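Local structure of acetyl-CoA C-acetyltransferase (Syntrophomonas wolfei subsp. wolfei, 7N7Z) at residues 49-60 against 78-89. The protein probably catalyses the thiolase condensation of two acetyl-CoA molecules to acetoacetyl-CoA, or its reversal. Residues are numbered along the deposited sequence; the frame is centred on the assembly and turned at random.
Sequences PGIIDEIVGATC and GLPVRSGSCMVS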
loop_
_atom_site.group_PDB
_atom_site.type_symbol
_atom_site.label_atom_id
_atom_site.label_comp_id
_atom_site.label_asym_id
_atom_site.label_seq_id
_atom_site.Cartn_x
_atom_site.Cartn_y
_atom_site.Cartn_z
ATOM N N PRO B 49 39.905 7.084 10.543
ATOM C CA PRO B 49 38.521 6.900 11.008
ATOM C C PRO B 49 38.407 6.043 12.258
ATOM O O PRO B 49 37.385 6.123 12.950
ATOM C CB PRO B 49 37.824 6.236 9.809
ATOM C CG PRO B 49 38.928 5.711 8.944
ATOM C CD PRO B 49 40.085 6.629 9.152
ATOM N N GLY B 50 39.422 5.242 12.577
ATOM C CA GLY B 50 39.350 4.343 13.715
ATOM C C GLY B 50 39.378 5.024 15.069
ATOM O O GLY B 50 39.102 4.361 16.075
ATOM N N ILE B 51 39.702 6.316 15.125
ATOM C CA ILE B 51 39.782 7.047 16.384
ATOM C C ILE B 51 38.669 8.068 16.537
ATOM O O ILE B 51 38.604 8.744 17.575
ATOM C CB ILE B 51 41.154 7.728 16.551
ATOM C CG1 ILE B 51 41.301 8.889 15.563
ATOM C CG2 ILE B 51 42.272 6.713 16.361
ATOM C CD1 ILE B 51 42.706 9.445 15.469
ATOM N N ILE B 52 37.792 8.209 15.544
ATOM C CA ILE B 52 36.671 9.134 15.664
ATOM C C ILE B 52 35.746 8.646 16.772
ATOM O O ILE B 52 35.412 7.457 16.847
ATOM C CB ILE B 52 35.936 9.265 14.321
ATOM C CG1 ILE B 52 36.850 9.944 13.295
ATOM C CG2 ILE B 52 34.637 10.047 14.495
ATOM C CD1 ILE B 52 36.267 10.029 11.891
ATOM N N ASP B 53 35.326 9.569 17.641
ATOM C CA ASP B 53 34.635 9.177 18.864
ATOM C C ASP B 53 33.150 8.918 18.646
ATOM O O ASP B 53 32.547 8.144 19.398
ATOM C CB ASP B 53 34.812 10.258 19.932
ATOM C CG ASP B 53 36.235 10.339 20.443
ATOM O OD1 ASP B 53 36.816 9.277 20.748
ATOM O OD2 ASP B 53 36.772 11.464 20.539
ATOM N N GLU B 54 32.539 9.548 17.647
ATOM C CA GLU B 54 31.105 9.412 17.444
ATOM C C GLU B 54 30.752 9.872 16.040
ATOM O O GLU B 54 31.575 10.448 15.325
ATOM C CB GLU B 54 30.316 10.223 18.481
ATOM C CG GLU B 54 30.413 11.738 18.283
ATOM C CD GLU B 54 29.522 12.518 19.231
ATOM O OE1 GLU B 54 28.559 11.930 19.764
ATOM O OE2 GLU B 54 29.781 13.721 19.436
ATOM N N ILE B 55 29.505 9.611 15.661
ATOM C CA ILE B 55 28.885 10.226 14.496
ATOM C C ILE B 55 27.550 10.803 14.940
ATOM O O ILE B 55 26.759 10.115 15.597
ATOM C CB ILE B 55 28.688 9.230 13.337
ATOM C CG1 ILE B 55 28.065 9.945 12.132
ATOM C CG2 ILE B 55 27.819 8.059 13.772
ATOM C CD1 ILE B 55 27.894 9.068 10.914
ATOM N N VAL B 56 27.312 12.066 14.607
ATOM C CA VAL B 56 26.017 12.708 14.797
ATOM C C VAL B 56 25.421 12.900 13.410
ATOM O O VAL B 56 25.876 13.754 12.639
ATOM C CB VAL B 56 26.138 14.039 15.549
ATOM C CG1 VAL B 56 24.759 14.587 15.877
ATOM C CG2 VAL B 56 26.959 13.857 16.818
ATOM N N GLY B 57 24.414 12.093 13.083
ATOM C CA GLY B 57 23.830 12.083 11.754
ATOM C C GLY B 57 22.574 12.932 11.698
ATOM O O GLY B 57 21.685 12.805 12.543
ATOM N N ALA B 58 22.511 13.792 10.688
ATOM C CA ALA B 58 21.368 14.661 10.462
ATOM C C ALA B 58 20.584 14.186 9.247
ATOM O O ALA B 58 21.168 13.816 8.223
ATOM C CB ALA B 58 21.811 16.110 10.260
ATOM N N THR B 59 19.261 14.189 9.373
ATOM C CA THR B 59 18.359 13.872 8.275
ATOM C C THR B 59 16.944 14.198 8.723
ATOM O O THR B 59 16.624 14.106 9.911
ATOM C CB THR B 59 18.456 12.400 7.852
ATOM O OG1 THR B 59 17.887 12.241 6.545
ATOM C CG2 THR B 59 17.712 11.503 8.834
ATOM N N CYS B 60 16.103 14.579 7.762
ATOM C CA CYS B 60 14.727 14.933 8.090
ATOM C C CYS B 60 13.783 13.741 7.961
ATOM O O CYS B 60 12.873 13.590 8.784
ATOM C CB CYS B 60 14.255 16.089 7.200
ATOM S SG CYS B 60 12.503 16.530 7.380
ATOM N N GLY B 78 34.394 3.364 8.703
ATOM C CA GLY B 78 35.484 2.888 9.530
ATOM C C GLY B 78 35.550 3.447 10.933
ATOM O O GLY B 78 36.620 3.388 11.552
ATOM N N LEU B 79 34.453 3.988 11.455
ATOM C CA LEU B 79 34.447 4.400 12.849
ATOM C C LEU B 79 34.607 3.167 13.737
ATOM O O LEU B 79 34.183 2.067 13.369
ATOM C CB LEU B 79 33.155 5.133 13.200
ATOM C CG LEU B 79 33.256 6.657 13.303
ATOM C CD1 LEU B 79 33.708 7.259 11.983
ATOM C CD2 LEU B 79 31.930 7.258 13.747
ATOM N N PRO B 80 35.218 3.314 14.910
ATOM C CA PRO B 80 35.339 2.168 15.813
ATOM C C PRO B 80 33.995 1.818 16.430
ATOM O O PRO B 80 33.136 2.679 16.632
ATOM C CB PRO B 80 36.333 2.654 16.872
ATOM C CG PRO B 80 36.126 4.130 16.912
ATOM C CD PRO B 80 35.764 4.546 15.507
ATOM N N VAL B 81 33.819 0.528 16.731
ATOM C CA VAL B 81 32.560 0.071 17.308
ATOM C C VAL B 81 32.302 0.720 18.660
ATOM O O VAL B 81 31.157 0.751 19.124
ATOM C CB VAL B 81 32.544 -1.469 17.430
ATOM C CG1 VAL B 81 32.943 -2.115 16.111
ATOM C CG2 VAL B 81 33.458 -1.929 18.560
ATOM N N ARG B 82 33.346 1.241 19.311
ATOM C CA ARG B 82 33.163 1.956 20.568
ATOM C C ARG B 82 32.528 3.324 20.368
ATOM O O ARG B 82 32.029 3.910 21.336
ATOM C CB ARG B 82 34.508 2.120 21.281
ATOM C CG ARG B 82 35.549 2.900 20.480
ATOM C CD ARG B 82 36.581 3.570 21.380
ATOM N NE ARG B 82 37.352 4.582 20.666
ATOM C CZ ARG B 82 37.183 5.894 20.785
ATOM N NH1 ARG B 82 36.272 6.407 21.597
ATOM N NH2 ARG B 82 37.947 6.714 20.068
ATOM N N SER B 83 32.530 3.840 19.141
ATOM C CA SER B 83 32.106 5.209 18.893
ATOM C C SER B 83 30.610 5.377 19.146
ATOM O O SER B 83 29.823 4.429 19.068
ATOM C CB SER B 83 32.435 5.621 17.455
ATOM O OG SER B 83 31.826 4.748 16.518
ATOM N N GLY B 84 30.225 6.618 19.453
ATOM C CA GLY B 84 28.828 6.930 19.640
ATOM C C GLY B 84 28.101 7.140 18.325
ATOM O O GLY B 84 28.698 7.324 17.267
ATOM N N SER B 85 26.773 7.103 18.400
ATOM C CA SER B 85 25.945 7.278 17.218
ATOM C C SER B 85 24.583 7.800 17.642
ATOM O O SER B 85 24.048 7.389 18.675
ATOM C CB SER B 85 25.792 5.965 16.444
ATOM O OG SER B 85 25.030 5.026 17.185
ATOM N N CYS B 86 24.032 8.706 16.842
ATOM C CA CYS B 86 22.683 9.205 17.067
ATOM C C CYS B 86 22.225 9.928 15.810
ATOM O O CYS B 86 23.036 10.326 14.968
ATOM C CB CYS B 86 22.614 10.134 18.283
ATOM S SG CYS B 86 23.166 11.823 17.965
ATOM N N MET B 87 20.910 10.086 15.695
ATOM C CA MET B 87 20.280 10.746 14.560
ATOM C C MET B 87 19.441 11.904 15.075
ATOM O O MET B 87 18.619 11.723 15.980
ATOM C CB MET B 87 19.411 9.766 13.773
ATOM C CG MET B 87 18.785 10.360 12.529
ATOM S SD MET B 87 18.131 9.079 11.449
ATOM C CE MET B 87 16.690 8.600 12.387
ATOM N N VAL B 88 19.650 13.085 14.503
ATOM C CA VAL B 88 19.002 14.307 14.957
ATOM C C VAL B 88 18.217 14.901 13.800
ATOM O O VAL B 88 18.585 14.753 12.630
ATOM C CB VAL B 88 20.027 15.325 15.504
ATOM C CG1 VAL B 88 21.152 15.531 14.506
ATOM C CG2 VAL B 88 19.359 16.657 15.846
ATOM N N SER B 89 17.124 15.582 14.138
ATOM C CA SER B 89 16.302 16.258 13.147
ATOM C C SER B 89 15.814 17.585 13.707
ATOM O O SER B 89 15.243 17.630 14.801
ATOM C CB SER B 89 15.104 15.394 12.733
ATOM O OG SER B 89 14.327 16.055 11.751
HETATM O O HOH W 1 39.573 3.969 18.449
HETATM O O HOH W 2 11.942 15.258 10.789
#
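Carboxylate oxygen OD1 of D53 is gripped end-on by both terminal nitrogens of R82, with NH2 at 2.9 Å and NH1 at 3.0 Å. It lies only 4° out of the guanidinium plane, whereas the carboxylate plane is turned 62° from it, so this is a salt bridge to one oxygen and not a flat two-oxygen pairing. OD2 of D53 is held instead by the backbone N of D112 and I113. The R82 chain runs extended from CG to NE, where a water bridges it to G50 O. A leucine in place of R82 would probably leave OD1 of D53 without its charged mate and break the water link to G50.

Nearby, CG of P80 lies 3.1 Å from G50 O, its CD is close to I52 O, and CD1 of L79 meets CD1 of I52 at 3.8 Å. Beyond the type I turn from P80 to S83, strands 54-58 and 84-89 run parallel, 4° apart. G57 is hydrogen-bonded through both backbone polar atoms: its N donates to C86 O (2.9 Å) and its O accepts V88 N at 2.8 Å. On one face V56 CG1 touches C86 SG and V88 CG1; at the far end T59 CG2 meets SD of M87, a residue on the opposite face from V56, at 3.6 Å.

The pair belongs to a beta-alpha-beta unit through helix 69-76. Strand 113-121 flanks 54-58, helix 94-107 packs on V88, and M87 to S89 pair antiparallel with a strand of the second subunit, continuing the sheet across the interface.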